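N-terminal acetyltransferase-like protein (Chaetomium thermophilum, PDB 5NNP) probably serves as the helical-repeat auxiliary subunit of an N-terminal acetyltransferase A complex, holding its catalytic partner in a scaffold of TPR-like helices. Local coordinates at residues K639-D642 / E646-A649; T512-F517 / A658-N663; D483-W488 / D518-D523. One frame throughout, in Å; residues are numbered along the deposited sequence.

Helix 503-523 is common ground for all three contacts, though in different ways. It supplies one segment each to contacts 2 and 3, whose centres lie about 12 Å apart and which touch where Phe517 CE2 meets Ile487 CD1 at 3.9 Å. Contact 1 only borders it. Chemistry follows depth: contact 1, at the surface, is built from carboxylates, an ammonium group and backbone N-H groups; contact 2, buried, joins two phenylalanines and a lysine by cation-pi, CH-pi and edge-to-face contacts, with no hydrogen bond between its segments; contact 3, also buried, adds a glutamine-indole bond and a bridging water to apolar packing.

Contact 1. Residues K639-D642 / E646-A649; sequences KDDD and EKLA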
ATOM      1  N   LYS A 639      -4.830   7.590 -28.673  1.00104.40           N
ATOM      2  CA  LYS A 639      -3.545   6.895 -28.592  1.00104.13           C
ATOM      3  C   LYS A 639      -3.703   5.482 -28.021  1.00 99.68           C
ATOM      4  O   LYS A 639      -2.892   4.598 -28.305  1.00100.64           O
ATOM      5  CB  LYS A 639      -2.544   7.704 -27.750  1.00101.58           C
ATOM      6  CG  LYS A 639      -2.133   9.036 -28.389  1.00 99.92           C
ATOM      7  CD  LYS A 639      -1.400   9.923 -27.396  1.00 92.64           C
ATOM      8  CE  LYS A 639      -1.487  11.382 -27.811  1.00 91.48           C
ATOM      9  NZ  LYS A 639      -1.034  12.275 -26.708  1.00 92.62           N
ATOM     10  N   ASP A 640      -4.746   5.270 -27.222  1.00 99.12           N
ATOM     11  CA  ASP A 640      -5.016   3.944 -26.670  1.00 93.75           C
ATOM     12  C   ASP A 640      -5.490   2.996 -27.757  1.00 97.20           C
ATOM     13  O   ASP A 640      -6.570   3.169 -28.326  1.00 97.28           O
ATOM     14  CB  ASP A 640      -6.061   4.013 -25.555  1.00 93.49           C
ATOM     15  CG  ASP A 640      -6.198   2.692 -24.781  1.00 94.36           C
ATOM     16  OD1 ASP A 640      -6.022   1.602 -25.367  1.00 81.31           O
ATOM     17  OD2 ASP A 640      -6.493   2.751 -23.566  1.00101.20           O
ATOM     18  N   ASP A 641      -4.680   1.986 -28.039  1.00101.40           N
ATOM     19  CA  ASP A 641      -5.077   0.935 -28.965  1.00101.22           C
ATOM     20  C   ASP A 641      -5.819  -0.168 -28.214  1.00 98.11           C
ATOM     21  O   ASP A 641      -5.589  -0.376 -27.018  1.00104.92           O
ATOM     22  CB  ASP A 641      -3.856   0.364 -29.678  1.00103.67           C
ATOM     23  CG  ASP A 641      -4.231  -0.623 -30.749  1.00105.59           C
ATOM     24  OD1 ASP A 641      -3.358  -1.419 -31.162  1.00109.17           O
ATOM     25  OD2 ASP A 641      -5.407  -0.596 -31.173  1.00103.44           O
ATOM     26  N   ASP A 642      -6.702  -0.877 -28.912  1.00 85.71           N
ATOM     27  CA  ASP A 642      -7.482  -1.959 -28.298  1.00 70.31           C
ATOM     28  C   ASP A 642      -8.173  -1.533 -26.996  1.00 63.36           C
ATOM     29  O   ASP A 642      -7.879  -2.069 -25.924  1.00 61.72           O
ATOM     30  CB  ASP A 642      -6.590  -3.174 -28.029  1.00 60.74           C
ATOM     31  CG  ASP A 642      -7.387  -4.449 -27.800  1.00 61.57           C
ATOM     32  OD1 ASP A 642      -8.441  -4.619 -28.440  1.00 71.31           O
ATOM     33  OD2 ASP A 642      -6.962  -5.286 -26.984  1.00 58.40           O
ATOM     34  N   GLU A 646     -10.543  -6.231 -27.499  1.00 52.70           N
ATOM     35  CA  GLU A 646     -10.861  -7.217 -28.528  1.00 59.09           C
ATOM     36  C   GLU A 646      -9.606  -7.968 -29.014  1.00 54.78           C
ATOM     37  O   GLU A 646      -9.663  -9.160 -29.302  1.00 54.51           O
ATOM     38  CB  GLU A 646     -11.586  -6.555 -29.704  1.00 65.88           C
ATOM     39  CG  GLU A 646     -13.024  -6.097 -29.387  1.00 80.42           C
ATOM     40  CD  GLU A 646     -13.974  -7.247 -29.020  1.00 90.40           C
ATOM     41  OE1 GLU A 646     -13.749  -8.393 -29.474  1.00 92.01           O
ATOM     42  OE2 GLU A 646     -14.951  -7.001 -28.272  1.00 95.39           O
ATOM     43  N   LYS A 647      -8.469  -7.282 -29.082  1.00 54.54           N
ATOM     44  CA  LYS A 647      -7.225  -7.950 -29.450  1.00 58.58           C
ATOM     45  C   LYS A 647      -6.793  -8.935 -28.361  1.00 60.32           C
ATOM     46  O   LYS A 647      -6.257 -10.002 -28.663  1.00 57.61           O
ATOM     47  CB  LYS A 647      -6.128  -6.924 -29.733  1.00 59.48           C
ATOM     48  CG  LYS A 647      -6.518  -5.936 -30.835  1.00 74.65           C
ATOM     49  CD  LYS A 647      -5.374  -5.012 -31.247  1.00 78.97           C
ATOM     50  CE  LYS A 647      -5.828  -4.006 -32.312  1.00 79.27           C
ATOM     51  NZ  LYS A 647      -4.690  -3.187 -32.849  1.00 80.67           N
ATOM     52  N   LEU A 648      -7.052  -8.593 -27.099  1.00 58.02           N
ATOM     53  CA  LEU A 648      -6.786  -9.513 -25.991  1.00 53.65           C
ATOM     54  C   LEU A 648      -7.543 -10.832 -26.135  1.00 61.04           C
ATOM     55  O   LEU A 648      -6.966 -11.916 -26.041  1.00 59.74           O
ATOM     56  CB  LEU A 648      -7.146  -8.855 -24.670  1.00 47.31           C
ATOM     57  CG  LEU A 648      -6.326  -7.594 -24.437  1.00 52.65           C
ATOM     58  CD1 LEU A 648      -6.845  -6.810 -23.225  1.00 45.03           C
ATOM     59  CD2 LEU A 648      -4.847  -7.963 -24.291  1.00 40.23           C
ATOM     60  N   ALA A 649      -8.847 -10.728 -26.367  1.00 67.47           N
ATOM     61  CA  ALA A 649      -9.704 -11.901 -26.480  1.00 62.72           C
ATOM     62  C   ALA A 649      -9.350 -12.741 -27.697  1.00 64.03           C
ATOM     63  O   ALA A 649      -9.560 -13.949 -27.695  1.00 73.35           O
ATOM     64  CB  ALA A 649     -11.155 -11.480 -26.535  1.00 62.58           C
TER
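Asp642 and Lys647 form the centre of a loop-to-helix junction in which an aspartate carboxylate receives backbone N-H groups from the first turn of the short helix 646-649, inside the helical-repeat region related to TPR folds. The close side of the junction is the Asp642 carboxylate. Its CG stands anti to the backbone N (chi1 -162°), which turns the group to the helix start, and Lys647 N reaches Asp642 OD1 at 2.7 Å in a nearly straight bond (177°). The approach is from above the carboxylate plane, 37° out of it. Leu648 N adds a weak bond to Asp642 OD2 at 3.3 Å. Along the same carboxylate lies the Lys647 stem, running in the opposite direction, with CB 3.3 Å from Asp642 OD2. Exchange of Asp642 for an alanine would probably leave the N-H of Lys647 without this acceptor and its stem without the group it lies along. Helix 503-523 backs this side: Leu648 packs on Leu507 and His511, and Lys508 NZ bonds to Asp642 O. The solvent side is looser. There the extended Lys647 chain comes in roughly perpendicular to the exposed Asp641, joined to it by a single salt bridge. Its stronger leg runs from Lys647 NZ to the syn lone pair of Asp641 OD1 at 2.8 Å, its weak leg from NZ to OD2 at 3.2 Å.

Contact 2. Residues T512-F517 / A658-N663; sequences TVFSIF and AMKFLN
Lys660 NZ makes the polar interaction of this contact: no hydrogen bond crosses between residues 512-517 and 658-663, and the ammonium atom instead lies 4.1 Å from the centroid of the Phe514 ring, 35° off the normal. That geometry is an off-centre cation-pi interaction. The carbon before it is better placed for the ring, since Lys660 CE sits over the face at 3.7 Å from the Phe514 centroid, a CH-pi contact. The extended lysine chain thus puts CE over one face, with Lys660 CD above the CZ-CE1 side of the rim, 3.3 Å from Phe514 CZ; the charged end lies outside the CE1-CD1 rim, and the residue stays partly exposed. With CG anti to the backbone N (chi1 -176°), the Phe514 ring is carried off helix 503-523 toward helix 654-668. These two helices, 141 residues apart in sequence at their closest ends, pack in the TPR-like array of the auxiliary-subunit fold, and their backbones come nearest at Phe514 and Phe661, with CA atoms 7.7 Å apart. The second aromatic contact is an edge-to-face pair in which the edge of Phe514 is turned toward the face of Phe661; the centroids are 5.0 Å apart and the planes meet at 56°, well short of perpendicular. Phe514 CD2 and Phe661 CD2 are 3.8 Å apart. Helix 554-572 flanks both rings, with Tyr556 against Phe514 and Ala563 against Phe661. Tyr556 OH also bonds to Phe661 O, and His511 meets Phe661 edge-to-face.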
ATOM      1  N   THR A 512      -5.883  -3.788 -16.938  1.00 29.74           N
ATOM      2  CA  THR A 512      -5.776  -2.445 -16.386  1.00 39.23           C
ATOM      3  C   THR A 512      -5.271  -2.447 -14.937  1.00 40.43           C
ATOM      4  O   THR A 512      -4.444  -1.615 -14.566  1.00 45.96           O
ATOM      5  CB  THR A 512      -7.121  -1.711 -16.489  1.00 34.21           C
ATOM      6  OG1 THR A 512      -7.406  -1.495 -17.869  1.00 38.62           O
ATOM      7  CG2 THR A 512      -7.090  -0.363 -15.784  1.00 28.06           C
ATOM      8  N   VAL A 513      -5.764  -3.378 -14.125  1.00 35.01           N
ATOM      9  CA  VAL A 513      -5.265  -3.545 -12.763  1.00 34.82           C
ATOM     10  C   VAL A 513      -3.773  -3.940 -12.751  1.00 36.51           C
ATOM     11  O   VAL A 513      -3.008  -3.526 -11.890  1.00 37.66           O
ATOM     12  CB  VAL A 513      -6.088  -4.601 -12.020  1.00 26.44           C
ATOM     13  CG1 VAL A 513      -5.432  -5.003 -10.718  1.00 25.64           C
ATOM     14  CG2 VAL A 513      -7.499  -4.087 -11.794  1.00 31.17           C
ATOM     15  N   PHE A 514      -3.370  -4.746 -13.716  1.00 38.20           N
ATOM     16  CA  PHE A 514      -1.977  -5.128 -13.856  1.00 40.08           C
ATOM     17  C   PHE A 514      -1.103  -3.879 -14.118  1.00 46.42           C
ATOM     18  O   PHE A 514      -0.038  -3.716 -13.520  1.00 47.07           O
ATOM     19  CB  PHE A 514      -1.851  -6.162 -14.986  1.00 35.60           C
ATOM     20  CG  PHE A 514      -0.475  -6.706 -15.172  1.00 40.09           C
ATOM     21  CD1 PHE A 514       0.445  -6.043 -15.986  1.00 32.26           C
ATOM     22  CD2 PHE A 514      -0.095  -7.895 -14.554  1.00 43.84           C
ATOM     23  CE1 PHE A 514       1.725  -6.552 -16.179  1.00 32.80           C
ATOM     24  CE2 PHE A 514       1.196  -8.416 -14.736  1.00 40.21           C
ATOM     25  CZ  PHE A 514       2.108  -7.741 -15.542  1.00 37.88           C
ATOM     26  N   SER A 515      -1.580  -2.993 -14.990  1.00 36.81           N
ATOM     27  CA  SER A 515      -0.876  -1.761 -15.328  1.00 30.23           C
ATOM     28  C   SER A 515      -0.800  -0.764 -14.181  1.00 40.27           C
ATOM     29  O   SER A 515       0.196  -0.036 -14.040  1.00 36.52           O
ATOM     30  CB  SER A 515      -1.539  -1.096 -16.508  1.00 29.13           C
ATOM     31  OG  SER A 515      -1.143  -1.746 -17.697  1.00 52.94           O
ATOM     32  N   ILE A 516      -1.857  -0.719 -13.376  1.00 38.66           N
ATOM     33  CA  ILE A 516      -1.845   0.100 -12.179  1.00 34.59           C
ATOM     34  C   ILE A 516      -0.706  -0.345 -11.278  1.00 33.93           C
ATOM     35  O   ILE A 516      -0.040   0.495 -10.665  1.00 35.66           O
ATOM     36  CB  ILE A 516      -3.188   0.032 -11.424  1.00 31.86           C
ATOM     37  CG1 ILE A 516      -4.260   0.777 -12.215  1.00 31.64           C
ATOM     38  CG2 ILE A 516      -3.073   0.640 -10.055  1.00 22.67           C
ATOM     39  CD1 ILE A 516      -5.666   0.536 -11.693  1.00 31.45           C
ATOM     40  N   PHE A 517      -0.449  -1.653 -11.218  1.00 25.90           N
ATOM     41  CA  PHE A 517       0.637  -2.125 -10.363  1.00 29.26           C
ATOM     42  C   PHE A 517       1.988  -1.780 -10.983  1.00 30.40           C
ATOM     43  O   PHE A 517       2.935  -1.484 -10.266  1.00 38.81           O
ATOM     44  CB  PHE A 517       0.512  -3.620 -10.053  1.00 23.18           C
ATOM     45  CG  PHE A 517      -0.229  -3.889  -8.767  1.00 22.76           C
ATOM     46  CD1 PHE A 517       0.450  -4.004  -7.567  1.00 29.99           C
ATOM     47  CD2 PHE A 517      -1.615  -3.952  -8.744  1.00 28.05           C
ATOM     48  CE1 PHE A 517      -0.236  -4.223  -6.371  1.00 26.68           C
ATOM     49  CE2 PHE A 517      -2.308  -4.159  -7.536  1.00 29.62           C
ATOM     50  CZ  PHE A 517      -1.612  -4.299  -6.360  1.00 22.91           C
ATOM     51  N   ALA A 658      -0.978 -15.478 -20.143  1.00 54.67           N
ATOM     52  CA  ALA A 658      -1.227 -15.640 -18.723  1.00 43.68           C
ATOM     53  C   ALA A 658       0.037 -15.543 -17.875  1.00 43.63           C
ATOM     54  O   ALA A 658      -0.032 -15.213 -16.686  1.00 41.57           O
ATOM     55  CB  ALA A 658      -1.912 -16.963 -18.471  1.00 40.55           C
ATOM     56  N   MET A 659       1.187 -15.829 -18.486  1.00 45.76           N
ATOM     57  CA  MET A 659       2.447 -15.943 -17.750  1.00 44.32           C
ATOM     58  C   MET A 659       2.843 -14.701 -16.936  1.00 48.43           C
ATOM     59  O   MET A 659       3.298 -14.835 -15.803  1.00 55.35           O
ATOM     60  CB  MET A 659       3.577 -16.298 -18.712  1.00 41.90           C
ATOM     61  CG  MET A 659       3.381 -17.639 -19.394  1.00 40.90           C
ATOM     62  SD  MET A 659       2.830 -18.884 -18.216  1.00 59.67           S
ATOM     63  CE  MET A 659       4.270 -19.114 -17.171  1.00 41.96           C
ATOM     64  N   LYS A 660       2.676 -13.502 -17.484  1.00 36.86           N
ATOM     65  CA  LYS A 660       3.061 -12.310 -16.725  1.00 36.07           C
ATOM     66  C   LYS A 660       2.201 -12.136 -15.460  1.00 43.48           C
ATOM     67  O   LYS A 660       2.696 -11.657 -14.426  1.00 36.33           O
ATOM     68  CB  LYS A 660       2.999 -11.047 -17.603  1.00 34.39           C
ATOM     69  CG  LYS A 660       1.609 -10.547 -17.978  1.00 43.79           C
ATOM     70  CD  LYS A 660       1.675  -9.128 -18.552  1.00 49.21           C
ATOM     71  CE  LYS A 660       0.288  -8.521 -18.762  1.00 53.31           C
ATOM     72  NZ  LYS A 660       0.314  -7.193 -19.450  1.00 52.54           N
ATOM     73  N   PHE A 661       0.931 -12.544 -15.530  1.00 32.34           N
ATOM     74  CA  PHE A 661       0.079 -12.547 -14.343  1.00 35.11           C
ATOM     75  C   PHE A 661       0.505 -13.618 -13.340  1.00 43.26           C
ATOM     76  O   PHE A 661       0.624 -13.360 -12.135  1.00 43.63           O
ATOM     77  CB  PHE A 661      -1.380 -12.773 -14.720  1.00 37.58           C
ATOM     78  CG  PHE A 661      -1.973 -11.695 -15.591  1.00 39.86           C
ATOM     79  CD1 PHE A 661      -1.903 -11.780 -16.972  1.00 39.62           C
ATOM     80  CD2 PHE A 661      -2.633 -10.616 -15.022  1.00 35.92           C
ATOM     81  CE1 PHE A 661      -2.467 -10.798 -17.771  1.00 40.48           C
ATOM     82  CE2 PHE A 661      -3.198  -9.633 -15.812  1.00 36.09           C
ATOM     83  CZ  PHE A 661      -3.119  -9.721 -17.189  1.00 35.59           C
ATOM     84  N   LEU A 662       0.726 -14.826 -13.853  1.00 45.56           N
ATOM     85  CA  LEU A 662       1.023 -15.992 -13.033  1.00 39.94           C
ATOM     86  C   LEU A 662       2.376 -15.894 -12.319  1.00 39.24           C
ATOM     87  O   LEU A 662       2.479 -16.207 -11.132  1.00 37.69           O
ATOM     88  CB  LEU A 662       0.981 -17.250 -13.898  1.00 42.80           C
ATOM     89  CG  LEU A 662       1.310 -18.542 -13.163  1.00 37.15           C
ATOM     90  CD1 LEU A 662       0.256 -18.796 -12.095  1.00 37.15           C
ATOM     91  CD2 LEU A 662       1.434 -19.708 -14.146  1.00 39.33           C
ATOM     92  N   ASN A 663       3.406 -15.471 -13.048  1.00 33.01           N
ATOM     93  CA  ASN A 663       4.743 -15.282 -12.482  1.00 32.31           C
ATOM     94  C   ASN A 663       4.761 -14.457 -11.197  1.00 36.31           C
ATOM     95  O   ASN A 663       5.440 -14.800 -10.228  1.00 40.58           O
ATOM     96  CB  ASN A 663       5.670 -14.612 -13.499  1.00 35.60           C
ATOM     97  CG  ASN A 663       5.986 -15.496 -14.697  1.00 47.59           C
ATOM     98  OD1 ASN A 663       5.943 -16.734 -14.626  1.00 55.62           O
ATOM     99  ND2 ASN A 663       6.320 -14.856 -15.808  1.00 51.32           N
TER

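Contact 3. Residues D483-W488 / D518-D523; sequences DMQCIW and DTWQED
Gln485 faces Thr519 with their CA atoms 9.5 Å apart, and it does so from the left-handed region of backbone space (positive phi), as the C-prime residue of a Schellman motif that ends helix 476-483. Cys486 then occupies the N-cap position of helix 487-499, so the turn that closes one helix opens directly into the next, and both Gln485 and Ile487 send their CB toward helix 503-523 within the TPR-like array. Wide separation of the backbones means that long side chains have to make the contact. Gln485 has its CG anti to the carbonyl carbon (chi1 -54°) and is extended from there, which carries the amide past the indole of Trp520, the two side chains running in opposite directions. Trp520 NE1 donates to Gln485 OE1 at 2.9 Å, and the angle at the hydrogen is 175°. The acceptor lies almost exactly in the indole plane, at the ring edge; relative to the Gln485 carbonyl, however, the donor stands 64° out of its plane, away from either lone pair. OE1 also has hydrogen bonds to a side chain and to the backbone of another protein chain, so several partners grip this buried oxygen and hold the amide at the interface between chains. At the benzene end of the indole, Ile487 CD1 comes obliquely against CH2 of Trp520 at 3.3 Å, an apolar complement to the polar bond; Phe517 adds its own ring beside Trp520. The NE2 half of the amide works through a single bridging water. Gln485 NE2 donates to this water at 3.0 Å, which in turn donates to Asp523 OD2 at 2.6 Å, while NE2 also lies 4.1 Å from Thr519 CG2.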
ATOM      1  N   ASP A 483      -8.068   6.404 -14.422  1.00 37.55           N
ATOM      2  CA  ASP A 483      -7.163   7.473 -14.008  1.00 40.68           C
ATOM      3  C   ASP A 483      -6.858   7.485 -12.507  1.00 34.48           C
ATOM      4  O   ASP A 483      -5.708   7.599 -12.097  1.00 30.06           O
ATOM      5  CB  ASP A 483      -7.776   8.815 -14.400  1.00 61.79           C
ATOM      6  CG  ASP A 483      -6.902   9.614 -15.323  1.00 75.59           C
ATOM      7  OD1 ASP A 483      -5.956  10.260 -14.815  1.00 75.80           O
ATOM      8  OD2 ASP A 483      -7.184   9.615 -16.546  1.00 83.05           O
ATOM      9  N   MET A 484      -7.903   7.387 -11.691  1.00 40.11           N
ATOM     10  CA  MET A 484      -7.758   7.428 -10.239  1.00 31.86           C
ATOM     11  C   MET A 484      -7.438   6.075  -9.647  1.00 34.49           C
ATOM     12  O   MET A 484      -7.571   5.889  -8.431  1.00 36.69           O
ATOM     13  CB  MET A 484      -9.028   7.956  -9.592  1.00 38.48           C
ATOM     14  CG  MET A 484      -9.289   9.412  -9.842  1.00 41.17           C
ATOM     15  SD  MET A 484      -7.798  10.350  -9.510  1.00 46.33           S
ATOM     16  CE  MET A 484      -7.377  10.826 -11.179  1.00 39.50           C
ATOM     17  N   GLN A 485      -7.061   5.128 -10.506  1.00 32.37           N
ATOM     18  CA  GLN A 485      -6.511   3.846 -10.069  1.00 35.15           C
ATOM     19  C   GLN A 485      -7.481   3.055  -9.181  1.00 35.99           C
ATOM     20  O   GLN A 485      -7.065   2.431  -8.197  1.00 27.89           O
ATOM     21  CB  GLN A 485      -5.183   4.082  -9.340  1.00 33.76           C
ATOM     22  CG  GLN A 485      -4.189   4.899 -10.187  1.00 34.47           C
ATOM     23  CD  GLN A 485      -2.925   5.307  -9.429  1.00 33.33           C
ATOM     24  OE1 GLN A 485      -2.804   5.064  -8.240  1.00 34.25           O
ATOM     25  NE2 GLN A 485      -1.982   5.937 -10.129  1.00 30.12           N
ATOM     26  N   CYS A 486      -8.767   3.070  -9.537  1.00 26.68           N
ATOM     27  CA  CYS A 486      -9.783   2.424  -8.708  1.00 32.14           C
ATOM     28  C   CYS A 486      -9.863   0.913  -8.972  1.00 39.66           C
ATOM     29  O   CYS A 486     -10.620   0.459  -9.845  1.00 46.33           O
ATOM     30  CB  CYS A 486     -11.163   3.066  -8.940  1.00 31.48           C
ATOM     31  SG  CYS A 486     -12.423   2.553  -7.740  1.00 38.20           S
ATOM     32  N   ILE A 487      -9.107   0.142  -8.192  1.00 31.77           N
ATOM     33  CA  ILE A 487      -8.966  -1.298  -8.407  1.00 32.79           C
ATOM     34  C   ILE A 487     -10.209  -2.127  -8.007  1.00 35.59           C
ATOM     35  O   ILE A 487     -10.521  -3.125  -8.648  1.00 37.92           O
ATOM     36  CB  ILE A 487      -7.727  -1.839  -7.644  1.00 38.85           C
ATOM     37  CG1 ILE A 487      -6.446  -1.237  -8.238  1.00 39.39           C
ATOM     38  CG2 ILE A 487      -7.653  -3.371  -7.708  1.00 30.57           C
ATOM     39  CD1 ILE A 487      -5.179  -1.588  -7.489  1.00 35.83           C
ATOM     40  N   TRP A 488     -10.911  -1.734  -6.952  1.00 33.06           N
ATOM     41  CA  TRP A 488     -12.082  -2.504  -6.545  1.00 34.82           C
ATOM     42  C   TRP A 488     -13.101  -2.488  -7.683  1.00 37.81           C
ATOM     43  O   TRP A 488     -13.614  -3.544  -8.085  1.00 39.35           O
ATOM     44  CB  TRP A 488     -12.696  -1.986  -5.229  1.00 26.36           C
ATOM     45  CG  TRP A 488     -13.655  -0.817  -5.344  1.00 36.75           C
ATOM     46  CD1 TRP A 488     -13.379   0.499  -5.089  1.00 32.86           C
ATOM     47  CD2 TRP A 488     -15.045  -0.864  -5.728  1.00 41.57           C
ATOM     48  NE1 TRP A 488     -14.499   1.269  -5.302  1.00 30.95           N
ATOM     49  CE2 TRP A 488     -15.531   0.461  -5.691  1.00 37.24           C
ATOM     50  CE3 TRP A 488     -15.914  -1.893  -6.112  1.00 42.91           C
ATOM     51  CZ2 TRP A 488     -16.850   0.777  -6.008  1.00 41.29           C
ATOM     52  CZ3 TRP A 488     -17.229  -1.571  -6.429  1.00 38.61           C
ATOM     53  CH2 TRP A 488     -17.681  -0.250  -6.374  1.00 39.95           C
ATOM     54  N   ASP A 518       2.073  -1.742 -12.305  1.00 30.71           N
ATOM     55  CA  ASP A 518       3.316  -1.312 -12.932  1.00 34.31           C
ATOM     56  C   ASP A 518       3.599   0.141 -12.556  1.00 40.43           C
ATOM     57  O   ASP A 518       4.741   0.523 -12.340  1.00 43.04           O
ATOM     58  CB  ASP A 518       3.264  -1.467 -14.453  1.00 35.30           C
ATOM     59  CG  ASP A 518       3.412  -2.919 -14.911  1.00 45.49           C
ATOM     60  OD1 ASP A 518       3.846  -3.770 -14.099  1.00 40.59           O
ATOM     61  OD2 ASP A 518       3.096  -3.200 -16.092  1.00 49.36           O
ATOM     62  N   THR A 519       2.543   0.936 -12.449  1.00 36.73           N
ATOM     63  CA  THR A 519       2.687   2.352 -12.158  1.00 33.15           C
ATOM     64  C   THR A 519       3.178   2.567 -10.740  1.00 35.23           C
ATOM     65  O   THR A 519       4.078   3.361 -10.492  1.00 30.30           O
ATOM     66  CB  THR A 519       1.374   3.088 -12.338  1.00 33.00           C
ATOM     67  OG1 THR A 519       1.007   3.062 -13.715  1.00 34.74           O
ATOM     68  CG2 THR A 519       1.502   4.542 -11.855  1.00 23.22           C
ATOM     69  N   TRP A 520       2.551   1.856  -9.814  1.00 35.63           N
ATOM     70  CA  TRP A 520       2.926   1.882  -8.419  1.00 27.01           C
ATOM     71  C   TRP A 520       4.403   1.532  -8.266  1.00 37.51           C
ATOM     72  O   TRP A 520       5.115   2.125  -7.446  1.00 38.33           O
ATOM     73  CB  TRP A 520       2.034   0.916  -7.648  1.00 21.00           C
ATOM     74  CG  TRP A 520       0.627   1.428  -7.512  1.00 27.22           C
ATOM     75  CD1 TRP A 520       0.144   2.607  -7.993  1.00 30.26           C
ATOM     76  CD2 TRP A 520      -0.465   0.795  -6.825  1.00 28.47           C
ATOM     77  NE1 TRP A 520      -1.183   2.746  -7.662  1.00 31.36           N
ATOM     78  CE2 TRP A 520      -1.580   1.656  -6.942  1.00 27.18           C
ATOM     79  CE3 TRP A 520      -0.614  -0.417  -6.136  1.00 33.04           C
ATOM     80  CZ2 TRP A 520      -2.832   1.338  -6.397  1.00 27.31           C
ATOM     81  CZ3 TRP A 520      -1.866  -0.729  -5.587  1.00 28.68           C
ATOM     82  CH2 TRP A 520      -2.952   0.147  -5.719  1.00 28.63           C
ATOM     83  N   GLN A 521       4.875   0.589  -9.076  1.00 37.59           N
ATOM     84  CA  GLN A 521       6.281   0.227  -9.017  1.00 38.38           C
ATOM     85  C   GLN A 521       7.169   1.338  -9.569  1.00 34.84           C
ATOM     86  O   GLN A 521       8.314   1.488  -9.168  1.00 42.88           O
ATOM     87  CB  GLN A 521       6.553  -1.064  -9.783  1.00 43.75           C
ATOM     88  CG  GLN A 521       8.008  -1.499  -9.671  1.00 42.49           C
ATOM     89  CD  GLN A 521       8.301  -2.821 -10.347  1.00 47.40           C
ATOM     90  OE1 GLN A 521       7.412  -3.495 -10.866  1.00 50.19           O
ATOM     91  NE2 GLN A 521       9.564  -3.197 -10.346  1.00 57.01           N
ATOM     92  N   GLU A 522       6.635   2.118 -10.491  1.00 25.82           N
ATOM     93  CA  GLU A 522       7.421   3.139 -11.144  1.00 29.66           C
ATOM     94  C   GLU A 522       7.330   4.445 -10.342  1.00 37.56           C
ATOM     95  O   GLU A 522       8.179   5.341 -10.469  1.00 33.26           O
ATOM     96  CB  GLU A 522       6.954   3.325 -12.585  1.00 29.68           C
ATOM     97  CG  GLU A 522       7.780   4.328 -13.366  1.00 45.35           C
ATOM     98  CD  GLU A 522       7.413   4.376 -14.849  1.00 64.05           C
ATOM     99  OE1 GLU A 522       7.870   5.320 -15.539  1.00 69.24           O
ATOM    100  OE2 GLU A 522       6.682   3.470 -15.326  1.00 64.11           O
ATOM    101  N   ASP A 523       6.313   4.517  -9.488  1.00 28.44           N
ATOM    102  CA  ASP A 523       6.062   5.699  -8.669  1.00 33.50           C
ATOM    103  C   ASP A 523       7.203   6.014  -7.696  1.00 35.91           C
ATOM    104  O   ASP A 523       7.406   7.165  -7.324  1.00 35.30           O
ATOM    105  CB  ASP A 523       4.748   5.537  -7.889  1.00 27.26           C
ATOM    106  CG  ASP A 523       3.535   5.910  -8.721  1.00 30.01           C
ATOM    107  OD1 ASP A 523       3.723   6.611  -9.742  1.00 34.79           O
ATOM    108  OD2 ASP A 523       2.400   5.516  -8.365  1.00 29.15           O
TER
HETATM  109  O   HOH W   1       0.464   7.125  -8.939  1.00 36.71           O